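Local atomic coordinates of sugar ABC transporter substrate-binding protein, BlMnBP1 (Bifidobacterium animalis subsp. lactis ATCC 27673, PDB entry 6I5R), a protein that binds mannobiose and probably delivers beta-manno-oligosaccharides to an ABC transporter as its extracellular solute-binding component. Residues Y302-T316 with T369-D381. Sequence-based numbering, arbitrary orientation.
Sequences YMPFPITVDGKQYAT and TYETFSDVELITD
Tyr-314, Ala-315 and Thr-316 pair in parallel with Glu-377, Leu-378 and Ile-379, the segment axes 4.7 Å apart and inclined at 25°, so strand 377-379 extends the mixed sheet of this periplasmic-binding-protein fold. Three nearly straight bonds define the register: Glu-377 N to Gln-313 O, Ala-315 N to Glu-377 O and Ile-379 N to Ala-315 O, each with an N-H...O angle of at least 163°. On the face shared by Tyr-314, Glu-377 and Ile-379, the tyrosine and glutamate side chains run side by side, Tyr-314 CD2 lying 3.7 Å from Glu-377 CB. The other face leads to Phe-373, whose ring is sandwiched: Pro-304 CG sits over one side, 3.8 Å from the ring centroid in a CH-pi contact, and Tyr-370 CD1 lies over the opposite side, while Ala-315 CB meets the edge. The Tyr-302 ring is near parallel to that of Phe-373 but slid so far that they barely overlap; CG anti to the backbone N (chi1 -173°) brings CD2 to 3.4 Å from both Thr-369 CG2 and Phe-373 CE1. Pro-304 CG also presses on Val-376 CG2 at 3.5 Å, a tight carbon pair. The Lys-312 side chain crosses that of Glu-377 at about a right angle, its CG 4.1 Å from Glu-377 CB. NZ donates to Asp-375 O, a doubtful bond because that oxygen is modelled too close to a neighbouring atom; Glu-377 OE1 stays 4.1 Å from Lys-312 NZ, too far for a salt bridge. An alanine in place of Lys-312 would probably leave Glu-377 CB without the methylenes packed on it and its carboxylate without a nearby positive charge. Beyond the paired residues, two waters each bridge Thr-316 OG1 and Asp-381 OD1. Near Tyr-302, another water donates to Tyr-302 O and Thr-369 O and accepts from Thr-372 N.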
# COMPACT_ATOMS: atom_id res chain seq x y z
N TYR A 302 4.83 2.85 15.75
CA TYR A 302 4.52 1.96 14.65
C TYR A 302 5.00 0.57 15.04
O TYR A 302 6.15 0.41 15.46
CB TYR A 302 5.19 2.45 13.36
CG TYR A 302 4.78 1.68 12.16
CD1 TYR A 302 3.48 1.73 11.68
CD2 TYR A 302 5.70 0.93 11.48
CE1 TYR A 302 3.12 1.00 10.53
CE2 TYR A 302 5.35 0.21 10.37
CZ TYR A 302 4.09 0.26 9.90
OH TYR A 302 3.86 -0.50 8.76
N MET A 303 4.12 -0.41 14.97
CA MET A 303 4.46 -1.75 15.38
C MET A 303 4.16 -2.75 14.29
O MET A 303 3.32 -2.50 13.41
CB MET A 303 3.68 -2.16 16.64
CG MET A 303 2.18 -2.06 16.47
SD MET A 303 1.40 -2.72 17.95
CE MET A 303 0.96 -4.29 17.34
N PRO A 304 4.80 -3.90 14.33
CA PRO A 304 4.43 -4.97 13.41
C PRO A 304 3.00 -5.42 13.66
O PRO A 304 2.48 -5.31 14.78
CB PRO A 304 5.45 -6.08 13.72
CG PRO A 304 6.57 -5.38 14.47
CD PRO A 304 5.90 -4.30 15.24
N PHE A 305 2.36 -5.92 12.62
CA PHE A 305 1.07 -6.57 12.80
C PHE A 305 1.25 -7.74 13.77
O PHE A 305 2.25 -8.46 13.70
CB PHE A 305 0.49 -7.08 11.46
CG PHE A 305 -0.97 -7.51 11.56
CD1 PHE A 305 -1.31 -8.82 11.85
CD2 PHE A 305 -2.00 -6.59 11.39
CE1 PHE A 305 -2.62 -9.21 11.98
CE2 PHE A 305 -3.32 -6.99 11.52
CZ PHE A 305 -3.63 -8.31 11.81
N PRO A 306 0.30 -7.98 14.65
CA PRO A 306 0.51 -8.98 15.72
C PRO A 306 0.27 -10.43 15.29
O PRO A 306 -0.63 -11.11 15.74
CB PRO A 306 -0.49 -8.53 16.79
CG PRO A 306 -1.59 -7.86 16.00
CD PRO A 306 -0.94 -7.21 14.84
N ILE A 307 1.12 -10.89 14.38
CA ILE A 307 1.23 -12.30 14.06
C ILE A 307 2.69 -12.70 14.21
O ILE A 307 3.59 -11.95 13.82
CB ILE A 307 0.72 -12.62 12.63
CG1 ILE A 307 -0.82 -12.56 12.61
CG2 ILE A 307 1.14 -14.01 12.18
CD1 ILE A 307 -1.47 -12.76 11.25
N THR A 308 2.90 -13.85 14.82
CA THR A 308 4.22 -14.47 14.95
C THR A 308 4.19 -15.80 14.23
O THR A 308 3.26 -16.60 14.41
CB THR A 308 4.60 -14.64 16.42
OG1 THR A 308 4.57 -13.37 17.08
CG2 THR A 308 6.00 -15.25 16.54
N VAL A 309 5.19 -16.02 13.39
CA VAL A 309 5.31 -17.24 12.60
C VAL A 309 6.52 -18.01 13.11
O VAL A 309 7.66 -17.57 12.91
CB VAL A 309 5.45 -16.92 11.10
CG1 VAL A 309 5.69 -18.17 10.28
CG2 VAL A 309 4.19 -16.22 10.61
N ASP A 310 6.28 -19.16 13.74
CA ASP A 310 7.36 -20.02 14.24
C ASP A 310 8.37 -19.18 15.02
O ASP A 310 9.59 -19.27 14.81
CB ASP A 310 8.04 -20.75 13.08
CG ASP A 310 9.04 -21.80 13.54
OD1 ASP A 310 8.97 -22.26 14.70
OD2 ASP A 310 9.90 -22.16 12.71
N GLY A 311 7.86 -18.31 15.87
CA GLY A 311 8.70 -17.50 16.73
C GLY A 311 9.29 -16.24 16.13
O GLY A 311 10.05 -15.56 16.82
N LYS A 312 8.96 -15.89 14.89
CA LYS A 312 9.48 -14.66 14.30
C LYS A 312 8.34 -13.86 13.68
O LYS A 312 7.37 -14.42 13.17
CB LYS A 312 10.55 -14.95 13.21
CG LYS A 312 11.04 -13.71 12.43
CD LYS A 312 11.72 -12.67 13.32
CE LYS A 312 13.05 -12.15 12.68
NZ LYS A 312 14.16 -11.86 13.68
N GLN A 313 8.45 -12.56 13.76
CA GLN A 313 7.52 -11.66 13.10
C GLN A 313 8.11 -11.25 11.76
O GLN A 313 9.33 -11.13 11.62
CB GLN A 313 7.24 -10.44 13.96
CG GLN A 313 6.50 -10.78 15.21
CD GLN A 313 5.83 -9.59 15.79
OE1 GLN A 313 4.60 -9.44 15.69
NE2 GLN A 313 6.60 -8.74 16.44
N TYR A 314 7.23 -11.04 10.78
CA TYR A 314 7.60 -10.68 9.42
C TYR A 314 6.84 -9.45 8.97
O TYR A 314 5.69 -9.22 9.38
CB TYR A 314 7.31 -11.81 8.44
CG TYR A 314 8.16 -13.03 8.61
CD1 TYR A 314 7.86 -13.95 9.58
CD2 TYR A 314 9.27 -13.26 7.79
CE1 TYR A 314 8.63 -15.08 9.76
CE2 TYR A 314 10.04 -14.40 7.95
CZ TYR A 314 9.72 -15.30 8.96
OH TYR A 314 10.45 -16.44 9.16
N ALA A 315 7.49 -8.65 8.12
CA ALA A 315 6.85 -7.51 7.48
C ALA A 315 7.35 -7.42 6.05
O ALA A 315 8.56 -7.42 5.80
CB ALA A 315 7.15 -6.21 8.25
N THR A 316 6.41 -7.37 5.10
CA THR A 316 6.74 -7.23 3.69
C THR A 316 6.98 -5.76 3.36
O THR A 316 6.21 -4.90 3.77
CB THR A 316 5.61 -7.75 2.81
OG1 THR A 316 5.43 -9.15 3.05
CG2 THR A 316 5.89 -7.48 1.34
N THR A 369 11.06 5.31 11.50
CA THR A 369 9.87 4.57 11.92
C THR A 369 10.17 3.11 12.25
O THR A 369 9.36 2.45 12.91
CB THR A 369 8.83 4.58 10.79
OG1 THR A 369 8.48 5.92 10.45
CG2 THR A 369 7.59 3.78 11.15
N TYR A 370 11.25 2.60 11.69
CA TYR A 370 11.66 1.22 11.87
C TYR A 370 12.60 1.15 13.05
O TYR A 370 13.81 0.91 12.88
CB TYR A 370 12.24 0.71 10.58
CG TYR A 370 11.24 0.71 9.48
CD1 TYR A 370 10.36 -0.34 9.35
CD2 TYR A 370 11.16 1.76 8.58
CE1 TYR A 370 9.43 -0.36 8.36
CE2 TYR A 370 10.22 1.75 7.55
CZ TYR A 370 9.35 0.67 7.46
OH TYR A 370 8.37 0.59 6.48
N GLU A 371 11.98 1.39 14.26
CA GLU A 371 12.71 1.09 15.48
C GLU A 371 12.05 0.10 16.42
O GLU A 371 12.81 -0.52 17.22
CB GLU A 371 13.05 2.40 16.20
CG GLU A 371 11.86 3.29 16.53
CD GLU A 371 12.22 4.47 17.37
OE1 GLU A 371 13.33 4.43 17.92
OE2 GLU A 371 11.40 5.44 17.47
N THR A 372 10.68 -0.12 16.27
CA THR A 372 10.14 -1.32 16.93
C THR A 372 10.32 -2.66 16.09
O THR A 372 9.65 -3.72 16.34
CB THR A 372 8.67 -1.17 17.27
OG1 THR A 372 8.07 -0.83 16.04
CG2 THR A 372 8.44 -0.02 18.29
N PHE A 373 11.16 -2.59 15.05
CA PHE A 373 11.25 -3.60 14.01
C PHE A 373 12.62 -4.26 13.99
O PHE A 373 12.97 -4.93 13.01
CB PHE A 373 10.93 -2.95 12.67
CG PHE A 373 9.47 -2.83 12.39
CD1 PHE A 373 8.70 -1.86 13.00
CD2 PHE A 373 8.85 -3.71 11.52
CE1 PHE A 373 7.36 -1.78 12.75
CE2 PHE A 373 7.50 -3.62 11.29
CZ PHE A 373 6.77 -2.65 11.91
N SER A 374 13.39 -4.12 15.08
CA SER A 374 14.76 -4.60 15.09
C SER A 374 14.83 -6.11 14.99
O SER A 374 15.77 -6.64 14.38
CB SER A 374 15.44 -4.10 16.37
OG SER A 374 14.83 -4.67 17.52
N ASP A 375 13.86 -6.81 15.57
CA ASP A 375 13.80 -8.26 15.51
C ASP A 375 12.85 -8.76 14.44
O ASP A 375 12.53 -9.94 14.41
CB ASP A 375 13.36 -8.84 16.84
CG ASP A 375 14.41 -8.69 17.92
OD1 ASP A 375 15.56 -8.31 17.60
OD2 ASP A 375 14.04 -8.96 19.08
N VAL A 376 12.36 -7.88 13.60
CA VAL A 376 11.41 -8.25 12.55
C VAL A 376 12.16 -8.62 11.28
O VAL A 376 13.09 -7.94 10.86
CB VAL A 376 10.41 -7.10 12.29
CG1 VAL A 376 9.61 -7.39 11.06
CG2 VAL A 376 9.51 -6.92 13.51
N GLU A 377 11.73 -9.70 10.62
CA GLU A 377 12.33 -10.08 9.35
C GLU A 377 11.62 -9.30 8.26
O GLU A 377 10.42 -9.49 8.03
CB GLU A 377 12.23 -11.58 9.11
CG GLU A 377 13.19 -12.03 8.01
CD GLU A 377 14.66 -11.99 8.45
OE1 GLU A 377 14.91 -12.16 9.68
OE2 GLU A 377 15.55 -11.77 7.57
N LEU A 378 12.35 -8.40 7.61
CA LEU A 378 11.79 -7.60 6.53
C LEU A 378 12.02 -8.32 5.21
O LEU A 378 13.17 -8.60 4.85
CB LEU A 378 12.43 -6.22 6.49
CG LEU A 378 12.30 -5.34 7.73
CD1 LEU A 378 13.10 -4.08 7.55
CD2 LEU A 378 10.84 -5.06 7.98
N ILE A 379 10.94 -8.61 4.50
CA ILE A 379 10.98 -9.42 3.29
C ILE A 379 10.26 -8.68 2.17
O ILE A 379 9.51 -7.74 2.40
CB ILE A 379 10.34 -10.82 3.48
CG1 ILE A 379 8.94 -10.72 4.12
CG2 ILE A 379 11.25 -11.72 4.32
CD1 ILE A 379 8.24 -12.10 4.25
N THR A 380 10.45 -9.15 0.94
CA THR A 380 9.70 -8.68 -0.21
C THR A 380 9.10 -9.87 -0.94
O THR A 380 9.60 -11.00 -0.87
CB THR A 380 10.58 -7.91 -1.20
OG1 THR A 380 11.60 -8.79 -1.67
CG2 THR A 380 11.18 -6.70 -0.51
N ASP A 381 8.00 -9.61 -1.63
CA ASP A 381 7.31 -10.66 -2.36
C ASP A 381 8.18 -11.18 -3.50
O ASP A 381 8.60 -10.41 -4.38
CB ASP A 381 5.97 -10.15 -2.90
CG ASP A 381 4.91 -10.04 -1.85
OD1 ASP A 381 5.06 -10.63 -0.76
OD2 ASP A 381 3.87 -9.41 -2.14
O HOH W 1 8.65 1.88 15.29
O HOH W 2 10.41 -11.01 15.59
O HOH W 3 3.62 -10.07 1.44
O HOH W 4 6.88 -11.32 1.60